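FAD dependent oxidoreductase domain-containing protein (Deinococcus radiodurans R1, PDB 3C4N) binds ADP in a Rossmann-type nucleotide site and is probably an FAD-dependent oxidoreductase, although its substrate is not known. Local coordinates at residues D140-F145 with P269-S274; P146-L151 with G283-V288. All coordinates share one frame; numbering follows the deposited sequence.

Contact 1: D140-F145 with P269-S274; sequences DALADF and PVLRAS
Phe145 receives the ring of Pro269 on one face: Pro269 CD stands 3.6 Å from the centroid of the phenyl ring and 15° off its normal, a CH-pi contact. The approach is displaced toward the substituted rim, since Pro269 CD is nearest to Phe145 CG (3.5 Å), while Pro269 CG leans over Phe145 CD2 at 3.8 Å. Phe145 CG lies anti to its own carbonyl carbon (chi1 -54°), which turns the ring to the proline. The backbone that presents it is a type I beta turn from Leu142 to Phe145, closed by Phe145 N to Leu142 O at 3.2 Å, directly after helix 138-141. This turn rests against Pro269, just ahead of strand 270-273, and against Leu271 within it; the strand pairs in parallel with strand 118-127 in a mixed sheet separate from that of the Rossmann-type nucleotide site. An alanine in place of Phe145 removes the ring over Pro269 CD and would probably open a gap between the turn and the residue leading into the strand. At the other end of the turn, Leu142 reaches in with one methyl, CD1, which lies 4.4 Å from Pro269 CG and 4.5 Å from Leu271 CD2. Leu142 and Ala141 also touch Leu124 of strand 118-127.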
loop_
_atom_site.group_PDB
_atom_site.type_symbol
_atom_site.label_atom_id
_atom_site.label_comp_id
_atom_site.label_asym_id
_atom_site.label_seq_id
_atom_site.Cartn_x
_atom_site.Cartn_y
_atom_site.Cartn_z
ATOM N N ASP A 140 15.687 32.981 32.175
ATOM C CA ASP A 140 14.583 33.689 31.536
ATOM C C ASP A 140 13.946 32.854 30.435
ATOM O O ASP A 140 12.733 32.904 30.234
ATOM C CB ASP A 140 15.091 35.014 30.963
ATOM C CG ASP A 140 15.552 35.978 32.043
ATOM O OD1 ASP A 140 16.406 36.844 31.750
ATOM O OD2 ASP A 140 15.054 35.874 33.185
ATOM N N ALA A 141 14.775 32.090 29.726
ATOM C CA ALA A 141 14.317 31.225 28.634
ATOM C C ALA A 141 13.331 30.173 29.138
ATOM O O ALA A 141 12.332 29.872 28.482
ATOM C CB ALA A 141 15.513 30.548 27.977
ATOM N N LEU A 142 13.627 29.613 30.305
ATOM C CA LEU A 142 12.777 28.601 30.916
ATOM C C LEU A 142 11.819 29.236 31.924
ATOM O O LEU A 142 11.367 28.588 32.867
ATOM C CB LEU A 142 13.647 27.536 31.591
ATOM C CG LEU A 142 14.072 26.331 30.748
ATOM C CD1 LEU A 142 14.038 26.676 29.273
ATOM C CD2 LEU A 142 15.461 25.872 31.170
ATOM N N ALA A 143 11.514 30.511 31.712
ATOM C CA ALA A 143 10.611 31.238 32.586
ATOM C C ALA A 143 9.323 30.465 32.789
ATOM O O ALA A 143 9.028 30.025 33.895
ATOM C CB ALA A 143 10.300 32.607 32.003
ATOM N N ASP A 144 8.553 30.287 31.724
ATOM C CA ASP A 144 7.292 29.572 31.864
ATOM C C ASP A 144 7.411 28.080 31.580
ATOM O O ASP A 144 6.421 27.413 31.284
ATOM C CB ASP A 144 6.227 30.180 30.954
ATOM C CG ASP A 144 4.830 30.049 31.535
ATOM O OD1 ASP A 144 3.856 29.994 30.757
ATOM O OD2 ASP A 144 4.707 30.010 32.780
ATOM N N PHE A 145 8.624 27.555 31.684
ATOM C CA PHE A 145 8.846 26.141 31.429
ATOM C C PHE A 145 9.678 25.519 32.554
ATOM O O PHE A 145 10.839 25.166 32.367
ATOM C CB PHE A 145 9.549 25.988 30.082
ATOM C CG PHE A 145 8.835 26.674 28.942
ATOM C CD1 PHE A 145 7.530 26.322 28.606
ATOM C CD2 PHE A 145 9.480 27.648 28.183
ATOM C CE1 PHE A 145 6.879 26.931 27.535
ATOM C CE2 PHE A 145 8.832 28.262 27.111
ATOM C CZ PHE A 145 7.531 27.899 26.786
ATOM N N PRO A 269 9.878 23.488 25.398
ATOM C CA PRO A 269 10.912 23.603 24.362
ATOM C C PRO A 269 11.890 22.437 24.219
ATOM O O PRO A 269 12.095 21.656 25.148
ATOM C CB PRO A 269 11.607 24.923 24.714
ATOM C CG PRO A 269 11.394 25.052 26.193
ATOM C CD PRO A 269 9.986 24.573 26.390
ATOM N N VAL A 270 12.458 22.313 23.022
ATOM C CA VAL A 270 13.444 21.279 22.738
ATOM C C VAL A 270 14.732 21.822 23.351
ATOM O O VAL A 270 14.999 23.021 23.274
ATOM C CB VAL A 270 13.651 21.085 21.206
ATOM C CG1 VAL A 270 14.750 20.074 20.945
ATOM C CG2 VAL A 270 12.355 20.623 20.556
ATOM N N LEU A 271 15.520 20.953 23.971
ATOM C CA LEU A 271 16.767 21.373 24.599
ATOM C C LEU A 271 17.928 20.599 24.015
ATOM O O LEU A 271 17.786 19.432 23.647
ATOM C CB LEU A 271 16.705 21.123 26.106
ATOM C CG LEU A 271 15.566 21.824 26.857
ATOM C CD1 LEU A 271 15.289 21.082 28.166
ATOM C CD2 LEU A 271 15.935 23.278 27.111
ATOM N N ARG A 272 19.080 21.259 23.942
ATOM C CA ARG A 272 20.307 20.678 23.408
ATOM C C ARG A 272 21.488 21.057 24.283
ATOM O O ARG A 272 21.539 22.159 24.819
ATOM C CB ARG A 272 20.554 21.198 22.000
ATOM C CG ARG A 272 19.597 20.653 20.976
ATOM C CD ARG A 272 20.039 20.989 19.559
ATOM N NE ARG A 272 19.314 20.171 18.592
ATOM C CZ ARG A 272 19.431 20.285 17.275
ATOM N NH1 ARG A 272 20.250 21.196 16.763
ATOM N NH2 ARG A 272 18.734 19.490 16.474
ATOM N N ALA A 273 22.444 20.148 24.423
ATOM C CA ALA A 273 23.639 20.413 25.229
ATOM C C ALA A 273 24.779 19.551 24.697
ATOM O O ALA A 273 24.582 18.375 24.412
ATOM C CB ALA A 273 23.366 20.084 26.714
ATOM N N SER A 274 25.968 20.130 24.566
ATOM C CA SER A 274 27.124 19.389 24.064
ATOM C C SER A 274 26.788 18.419 22.923
ATOM O O SER A 274 27.386 17.349 22.812
ATOM C CB SER A 274 27.790 18.604 25.199
ATOM O OG SER A 274 28.360 19.470 26.167
#

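Contact 2: P146-L151 with G283-V288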
loop_
_atom_site.group_PDB
_atom_site.type_symbol
_atom_site.label_atom_id
_atom_site.label_comp_id
_atom_site.label_asym_id
_atom_site.label_seq_id
_atom_site.Cartn_x
_atom_site.Cartn_y
_atom_site.Cartn_z
ATOM N N PRO A 146 9.081 25.373 33.745
ATOM C CA PRO A 146 9.765 24.796 34.902
ATOM C C PRO A 146 10.105 23.315 34.774
ATOM O O PRO A 146 11.099 22.857 35.332
ATOM C CB PRO A 146 8.782 25.060 36.039
ATOM C CG PRO A 146 7.460 24.917 35.361
ATOM C CD PRO A 146 7.688 25.714 34.087
ATOM N N GLU A 147 9.283 22.566 34.050
ATOM C CA GLU A 147 9.526 21.137 33.901
ATOM C C GLU A 147 10.811 20.850 33.128
ATOM O O GLU A 147 11.333 19.736 33.171
ATOM C CB GLU A 147 8.326 20.452 33.226
ATOM C CG GLU A 147 8.126 20.752 31.741
ATOM C CD GLU A 147 7.735 22.192 31.453
ATOM O OE1 GLU A 147 7.383 22.927 32.402
ATOM O OE2 GLU A 147 7.768 22.578 30.265
ATOM N N ALA A 148 11.318 21.865 32.430
ATOM C CA ALA A 148 12.544 21.742 31.648
ATOM C C ALA A 148 13.731 22.240 32.461
ATOM O O ALA A 148 14.877 21.889 32.187
ATOM C CB ALA A 148 12.426 22.545 30.362
ATOM N N LEU A 149 13.444 23.046 33.475
ATOM C CA LEU A 149 14.484 23.605 34.322
ATOM C C LEU A 149 15.063 22.553 35.264
ATOM O O LEU A 149 16.278 22.458 35.434
ATOM C CB LEU A 149 13.916 24.772 35.135
ATOM C CG LEU A 149 14.871 25.915 35.499
ATOM C CD1 LEU A 149 14.119 26.949 36.325
ATOM C CD2 LEU A 149 16.073 25.393 36.277
ATOM N N ALA A 150 14.186 21.757 35.864
ATOM C CA ALA A 150 14.592 20.722 36.809
ATOM C C ALA A 150 15.508 19.667 36.197
ATOM O O ALA A 150 16.082 18.835 36.907
ATOM C CB ALA A 150 13.348 20.050 37.402
ATOM N N LEU A 151 15.634 19.688 34.878
ATOM C CA LEU A 151 16.477 18.713 34.201
ATOM C C LEU A 151 17.941 19.112 34.259
ATOM O O LEU A 151 18.829 18.261 34.235
ATOM C CB LEU A 151 16.060 18.578 32.739
ATOM C CG LEU A 151 14.610 18.209 32.462
ATOM C CD1 LEU A 151 14.385 18.250 30.956
ATOM C CD2 LEU A 151 14.293 16.827 33.021
ATOM N N GLY A 283 4.652 13.033 26.793
ATOM C CA GLY A 283 4.753 13.366 28.202
ATOM C C GLY A 283 6.142 13.204 28.783
ATOM O O GLY A 283 6.351 13.438 29.970
ATOM N N GLY A 284 7.092 12.803 27.951
ATOM C CA GLY A 284 8.450 12.631 28.421
ATOM C C GLY A 284 9.430 13.283 27.466
ATOM O O GLY A 284 9.113 14.279 26.819
ATOM N N TYR A 285 10.626 12.719 27.373
ATOM C CA TYR A 285 11.651 13.251 26.486
ATOM C C TYR A 285 12.324 12.085 25.796
ATOM O O TYR A 285 12.485 11.013 26.377
ATOM C CB TYR A 285 12.710 14.041 27.272
ATOM C CG TYR A 285 12.177 15.240 28.029
ATOM C CD1 TYR A 285 12.169 16.510 27.456
ATOM C CD2 TYR A 285 11.653 15.098 29.313
ATOM C CE1 TYR A 285 11.650 17.610 28.146
ATOM C CE2 TYR A 285 11.129 16.190 30.010
ATOM C CZ TYR A 285 11.130 17.443 29.420
ATOM O OH TYR A 285 10.596 18.518 30.094
ATOM N N THR A 286 12.693 12.295 24.543
ATOM C CA THR A 286 13.388 11.280 23.778
ATOM C C THR A 286 14.799 11.819 23.668
ATOM O O THR A 286 14.996 12.962 23.267
ATOM C CB THR A 286 12.783 11.121 22.385
ATOM O OG1 THR A 286 11.471 10.562 22.503
ATOM C CG2 THR A 286 13.638 10.198 21.535
ATOM N N LEU A 287 15.781 11.008 24.040
ATOM C CA LEU A 287 17.172 11.441 24.002
ATOM C C LEU A 287 17.769 11.175 22.616
ATOM O O LEU A 287 17.765 10.041 22.146
ATOM C CB LEU A 287 17.946 10.710 25.117
ATOM C CG LEU A 287 19.351 11.159 25.502
ATOM C CD1 LEU A 287 19.704 10.711 26.913
ATOM C CD2 LEU A 287 20.321 10.587 24.492
ATOM N N VAL A 288 18.256 12.229 21.955
ATOM C CA VAL A 288 18.854 12.121 20.615
ATOM C C VAL A 288 20.367 12.374 20.698
ATOM O O VAL A 288 20.834 13.515 20.615
ATOM C CB VAL A 288 18.205 13.138 19.625
ATOM C CG1 VAL A 288 18.726 12.914 18.204
ATOM C CG2 VAL A 288 16.699 12.996 19.650
#
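The phenol ring of Tyr285 has the CD1 methyl of Leu151 over one face, 4.0 Å from the ring centroid and 23° off the normal, which meets the geometry of a CH-pi contact. The methyl is shifted toward the hydroxyl end: its nearest ring atom is Tyr285 CZ, at 3.7 Å from Leu151 CD1. Glu147 O approaches the ring obliquely and lies 3.4 Å from Tyr285 OH. The Glu147 side chain crosses that of Tyr285 at about a right angle, yet its carboxylate plane is only 17° from the ring plane. It touches through a methylene, with Glu147 CG 3.7 Å from Tyr285 OH. A bent chain explains this: CG sits between the backbone N and the carbonyl carbon (chi1 71°), and a further bend at chi2 turns the carboxylate aside. Ala148 adds a looser contact, its CA 4.1 Å from Tyr285 OH. The tyrosine projects from strand 284-288, an inner strand between 251-260 and 276-281, to reach the short, weakly bonded helix 146-149 and the loop after it. The contact thus attaches this helix to the sheet, away from the ADP site. Leu151 comes from the opposite direction to Tyr285 and also packs on Leu262 and Ala330. The buried hydroxyl is hydrogen-bonded outside both segments to Leu263 O, which can only accept, so the phenol spends its one proton there, and Glu147 O is a second oxygen close by with no hydrogen bond between them.

Overall arrangement
Contacts 1 and 2 adjoin, their centres about 9 Å apart, because residues 140-145 run straight into 146-151 and strands 270-273 and 284-288 belong to one sheet, with strand 276-281 between them. Leu271 joins the two: its CD1 lies 3.9 Å from Ala148 CB and 4.1 Å from Leu151 CD1. Leu142 adds a second link, with its CD2 4.0 Å from Leu149 CA. The segments alternate along the chain, so one continuous run from 140 to 151 packs on two strands separated by one other. The centre of contact 1 is about 23 Å and that of contact 2 about 21 Å from the centre of the chain, on the same side of it. Both lie away from the ADP-binding residues, such as Glu68 and Ala195.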